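Local coordinates for protein carbonic anhydrase (Sordaria macrospora, PDB 4O1J) that probably catalyses the reversible hydration of carbon dioxide to hydrogencarbonate, using one zinc ion in each subunit, at residues A[30-35]-A[68-73]; A[140-143]-A[149-152]. All blocks are in the same frame, centred on the assembly; numbering follows the deposited sequence.

Contact 1: A[30-35]-A[68-73]; sequences GYKAHQ and GMQPGD
Lys32, on the last turns of helix 16-35, and Gln70, in the loop that leads into strand 74-79, are the residues whose backbones come nearest, yet their CA atoms are still 10.9 Å apart. The contact therefore joins the N-terminal helix of this beta-class carbonic anhydrase to the edge of its alpha/beta core through two long side chains. Lys32 and Gln70 reach toward each other from opposite directions, and the ammonium end of Lys32 meets the carboxamide end of Gln70. The Lys32 chain bends once, at chi2 (-70°), and then runs extended through CD and CE, which carries the ammonium group across the gap. Its NZ lies 3.4 Å from CD of Gln70 and 3.7 Å from CG of Gln70, so it rests against the carboxamide end of that chain. The Lys32 methylene CE also touches this end, 4.0 Å from Gln70 CD. Only a small surface is buried. Helix 39-43 fills in beside the pair: Phe39 makes a cation-pi contact with Lys32 and also packs on Gln70 and Pro71, while Phe40 touches Lys32 and Ala33. Met69 packs on Ala21 of a second subunit, and Pro71 on Pro62 of the same neighbour.

The loop has a defined shape. Gly68 ends helix 63-66 in a Schellman motif, with the positive phi that glycine accepts readily. A type II beta turn then runs from Gln70 to Asp73. Pro71 and Gly72 hold its two central positions. A side chain at Gly72 would run into the carbonyl oxygen of Pro71. The Asp73 carboxylate folds back over the turn and accepts from the backbone of Gln70: Gln70 N donates to the syn side of Asp73 OD2 at 3.2 Å, with an N-H...O angle of 160°.

Contact 2: A[140-143]-A[149-152]; sequences TVRY and LDAI
Two short consecutive helices, 136-144 and 146-151, follow one another after helix 116-122 in this beta-class carbonic anhydrase, and Arg142 of the first meets Leu149 and Asp150 of the second. The inner half is apolar. Methyl CD1 of Leu149 lies 3.9 Å from CA of Arg142 and 4.0 Å from its CG. Leu149 also packs on Ile162 of helix 155-176 and on Leu122 of helix 116-122, so it ties this pair of helices to the body of the subunit. Its side chain is about 12 Å from that of Cys115, a ligand of the zinc ion.

The outer half is polar. Arg142 CG stands anti to the backbone N (chi1 -153°), and further bends at chi2 and chi3 bring the guanidinium round to Asp150. NH1 of Arg142 meets OD2 of Asp150 at 3.5 Å, at the guanidinium edge, in a salt bridge whose hydrogen bond is weak. The guanidinium and carboxylate planes are 31° apart. With Arg142 replaced by alanine, the Asp150 carboxylate would probably lose its charged mate and Leu149 CD1 the CG it packs on. A water completes the link: it donates to OD1 of Asp150 at 2.7 Å and weakly accepts from NH2 of Arg142.

Contacts 1 and 2 lie on opposite sides of the centre of the chain. Their centres are 42 Å apart and their nearest atoms about 28 Å, so they do not touch. They come in series: contact 1 closes just before strand 74-79, and contact 2 opens in helix 136-144, after strand 106-112 and helix 116-122. Strands 74-79 and 106-112 lie between them along the chain; neither contact uses a strand. Contact 1 brings the N-terminal helix to the loop before strand 74-79, outermost in the sheet of this chain. Contact 2 joins helices 136-144 and 146-151, which pack on helix 155-176. Each lies beside a different neighbouring subunit of the tetramer.

Contact 1: A[30-35]-A[68-73]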
loop_
_atom_site.group_PDB
_atom_site.type_symbol
_atom_site.label_atom_id
_atom_site.label_comp_id
_atom_site.label_asym_id
_atom_site.label_seq_id
_atom_site.Cartn_x
_atom_site.Cartn_y
_atom_site.Cartn_z
ATOM N N GLY A 30 -24.172 30.353 -2.597
ATOM C CA GLY A 30 -25.243 31.337 -2.558
ATOM C C GLY A 30 -26.197 31.142 -3.726
ATOM O O GLY A 30 -27.426 31.155 -3.560
ATOM N N TYR A 31 -25.623 30.924 -4.907
ATOM C CA TYR A 31 -26.404 30.711 -6.125
ATOM C C TYR A 31 -27.227 29.420 -6.103
ATOM O O TYR A 31 -28.429 29.429 -6.404
ATOM C CB TYR A 31 -25.469 30.685 -7.337
ATOM C CG TYR A 31 -26.149 30.303 -8.634
ATOM C CD1 TYR A 31 -26.955 31.203 -9.324
ATOM C CD2 TYR A 31 -25.999 29.017 -9.152
ATOM C CE1 TYR A 31 -27.578 30.838 -10.508
ATOM C CE2 TYR A 31 -26.619 28.642 -10.326
ATOM C CZ TYR A 31 -27.407 29.554 -11.002
ATOM O OH TYR A 31 -28.023 29.175 -12.176
ATOM N N LYS A 32 -26.576 28.320 -5.732
ATOM C CA LYS A 32 -27.233 27.025 -5.600
ATOM C C LYS A 32 -28.347 27.077 -4.558
ATOM O O LYS A 32 -29.389 26.436 -4.719
ATOM C CB LYS A 32 -26.210 25.943 -5.226
ATOM C CG LYS A 32 -25.768 25.067 -6.388
ATOM C CD LYS A 32 -26.899 24.160 -6.832
ATOM C CE LYS A 32 -26.502 23.302 -8.011
ATOM N NZ LYS A 32 -27.656 22.478 -8.462
ATOM N N ALA A 33 -28.123 27.845 -3.495
ATOM C CA ALA A 33 -29.103 27.955 -2.425
ATOM C C ALA A 33 -30.286 28.834 -2.810
ATOM O O ALA A 33 -31.393 28.624 -2.315
ATOM C CB ALA A 33 -28.451 28.487 -1.165
ATOM N N HIS A 34 -30.080 29.806 -3.696
ATOM C CA HIS A 34 -31.226 30.583 -4.171
ATOM C C HIS A 34 -32.029 29.801 -5.210
ATOM O O HIS A 34 -33.259 29.859 -5.222
ATOM C CB HIS A 34 -30.798 31.926 -4.756
ATOM C CG HIS A 34 -31.907 32.648 -5.460
ATOM N ND1 HIS A 34 -32.842 33.405 -4.789
ATOM C CD2 HIS A 34 -32.237 32.715 -6.772
ATOM C CE1 HIS A 34 -33.702 33.910 -5.657
ATOM N NE2 HIS A 34 -33.355 33.507 -6.867
ATOM N N GLN A 35 -31.330 29.083 -6.083
ATOM C CA GLN A 35 -31.987 28.258 -7.094
ATOM C C GLN A 35 -32.903 27.219 -6.446
ATOM O O GLN A 35 -34.051 27.044 -6.860
ATOM C CB GLN A 35 -30.945 27.560 -7.972
ATOM C CG GLN A 35 -31.526 26.540 -8.943
ATOM C CD GLN A 35 -30.463 25.868 -9.799
ATOM O OE1 GLN A 35 -29.277 26.190 -9.708
ATOM N NE2 GLN A 35 -30.887 24.917 -10.626
ATOM N N GLY A 68 -21.615 16.438 -16.655
ATOM C CA GLY A 68 -22.725 17.363 -16.535
ATOM C C GLY A 68 -23.753 16.905 -15.520
ATOM O O GLY A 68 -24.959 16.978 -15.771
ATOM N N MET A 69 -23.273 16.415 -14.378
ATOM C CA MET A 69 -24.161 15.948 -13.318
ATOM C C MET A 69 -23.978 16.796 -12.069
ATOM O O MET A 69 -23.219 17.763 -12.074
ATOM C CB MET A 69 -23.917 14.466 -13.015
ATOM C CG MET A 69 -24.255 13.548 -14.187
ATOM S SD MET A 69 -23.998 11.792 -13.865
ATOM C CE MET A 69 -25.636 11.279 -13.373
ATOM N N GLN A 70 -24.663 16.418 -10.998
ATOM C CA GLN A 70 -24.753 17.275 -9.822
ATOM C C GLN A 70 -24.039 16.618 -8.638
ATOM O O GLN A 70 -23.874 15.402 -8.623
ATOM C CB GLN A 70 -26.230 17.545 -9.508
ATOM C CG GLN A 70 -26.518 18.960 -9.060
ATOM C CD GLN A 70 -26.166 19.963 -10.138
ATOM O OE1 GLN A 70 -26.732 19.934 -11.230
ATOM N NE2 GLN A 70 -25.201 20.834 -9.851
ATOM N N PRO A 71 -23.595 17.416 -7.651
ATOM C CA PRO A 71 -23.044 16.795 -6.441
ATOM C C PRO A 71 -24.043 15.864 -5.766
ATOM O O PRO A 71 -25.160 16.280 -5.442
ATOM C CB PRO A 71 -22.716 17.993 -5.536
ATOM C CG PRO A 71 -23.356 19.188 -6.191
ATOM C CD PRO A 71 -23.405 18.876 -7.645
ATOM N N GLY A 72 -23.641 14.605 -5.595
ATOM C CA GLY A 72 -24.458 13.620 -4.918
ATOM C C GLY A 72 -24.779 12.391 -5.750
ATOM O O GLY A 72 -25.479 11.492 -5.276
ATOM N N ASP A 73 -24.281 12.329 -6.983
ATOM C CA ASP A 73 -24.601 11.184 -7.831
ATOM C C ASP A 73 -23.374 10.487 -8.422
ATOM O O ASP A 73 -23.510 9.477 -9.111
ATOM C CB ASP A 73 -25.563 11.597 -8.958
ATOM C CG ASP A 73 -25.086 12.806 -9.727
ATOM O OD1 ASP A 73 -23.860 12.987 -9.836
ATOM O OD2 ASP A 73 -25.938 13.561 -10.247
#

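Contact 2: A[140-143]-A[149-152]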
loop_
_atom_site.group_PDB
_atom_site.type_symbol
_atom_site.label_atom_id
_atom_site.label_comp_id
_atom_site.label_asym_id
_atom_site.label_seq_id
_atom_site.Cartn_x
_atom_site.Cartn_y
_atom_site.Cartn_z
ATOM N N THR A 140 4.516 -1.970 -17.221
ATOM C CA THR A 140 4.344 -3.372 -17.595
ATOM C C THR A 140 3.497 -3.499 -18.850
ATOM O O THR A 140 3.786 -4.312 -19.720
ATOM C CB THR A 140 3.701 -4.192 -16.454
ATOM O OG1 THR A 140 4.595 -4.235 -15.336
ATOM C CG2 THR A 140 3.420 -5.617 -16.909
ATOM N N VAL A 141 2.464 -2.672 -18.952
ATOM C CA VAL A 141 1.643 -2.622 -20.158
ATOM C C VAL A 141 2.481 -2.120 -21.340
ATOM O O VAL A 141 2.292 -2.552 -22.480
ATOM C CB VAL A 141 0.401 -1.729 -19.951
ATOM C CG1 VAL A 141 -0.348 -1.525 -21.257
ATOM C CG2 VAL A 141 -0.517 -2.360 -18.924
ATOM N N ARG A 142 3.420 -1.224 -21.054
ATOM C CA ARG A 142 4.323 -0.701 -22.076
ATOM C C ARG A 142 5.132 -1.828 -22.692
ATOM O O ARG A 142 5.231 -1.944 -23.916
ATOM C CB ARG A 142 5.274 0.343 -21.483
ATOM C CG ARG A 142 5.777 1.370 -22.477
ATOM C CD ARG A 142 7.266 1.602 -22.343
ATOM N NE ARG A 142 8.014 0.617 -23.114
ATOM C CZ ARG A 142 8.309 0.745 -24.406
ATOM N NH1 ARG A 142 7.926 1.826 -25.074
ATOM N NH2 ARG A 142 8.990 -0.208 -25.032
ATOM N N TYR A 143 5.689 -2.666 -21.826
ATOM C CA TYR A 143 6.589 -3.736 -22.232
ATOM C C TYR A 143 5.878 -4.796 -23.061
ATOM O O TYR A 143 6.457 -5.365 -23.985
ATOM C CB TYR A 143 7.206 -4.396 -20.999
ATOM C CG TYR A 143 8.071 -3.479 -20.157
ATOM C CD1 TYR A 143 8.649 -2.335 -20.700
ATOM C CD2 TYR A 143 8.316 -3.767 -18.816
ATOM C CE1 TYR A 143 9.446 -1.502 -19.930
ATOM C CE2 TYR A 143 9.111 -2.941 -18.038
ATOM C CZ TYR A 143 9.674 -1.809 -18.599
ATOM O OH TYR A 143 10.465 -0.983 -17.831
ATOM N N LEU A 149 3.121 0.001 -29.647
ATOM C CA LEU A 149 3.345 1.354 -29.180
ATOM C C LEU A 149 4.466 2.039 -29.952
ATOM O O LEU A 149 4.347 3.209 -30.321
ATOM C CB LEU A 149 3.646 1.356 -27.684
ATOM C CG LEU A 149 2.498 0.946 -26.753
ATOM C CD1 LEU A 149 2.979 0.909 -25.318
ATOM C CD2 LEU A 149 1.306 1.892 -26.888
ATOM N N ASP A 150 5.552 1.315 -30.204
ATOM C CA ASP A 150 6.694 1.902 -30.897
ATOM C C ASP A 150 6.407 2.219 -32.372
ATOM O O ASP A 150 7.009 3.130 -32.947
ATOM C CB ASP A 150 7.913 0.978 -30.793
ATOM C CG ASP A 150 8.471 0.901 -29.376
ATOM O OD1 ASP A 150 9.272 -0.016 -29.098
ATOM O OD2 ASP A 150 8.103 1.750 -28.538
ATOM N N ALA A 151 5.475 1.488 -32.974
ATOM C CA ALA A 151 5.184 1.664 -34.394
ATOM C C ALA A 151 4.372 2.934 -34.653
ATOM O O ALA A 151 4.276 3.399 -35.789
ATOM C CB ALA A 151 4.451 0.452 -34.936
ATOM N N ILE A 152 3.822 3.514 -33.592
ATOM C CA ILE A 152 3.013 4.709 -33.733
ATOM C C ILE A 152 3.931 5.912 -33.906
ATOM O O ILE A 152 4.733 6.222 -33.028
ATOM C CB ILE A 152 2.099 4.918 -32.508
ATOM C CG1 ILE A 152 1.179 3.713 -32.304
ATOM C CG2 ILE A 152 1.300 6.208 -32.640
ATOM C CD1 ILE A 152 0.518 3.692 -30.933
HETATM O O HOH W 1 10.777 -0.742 -26.915
#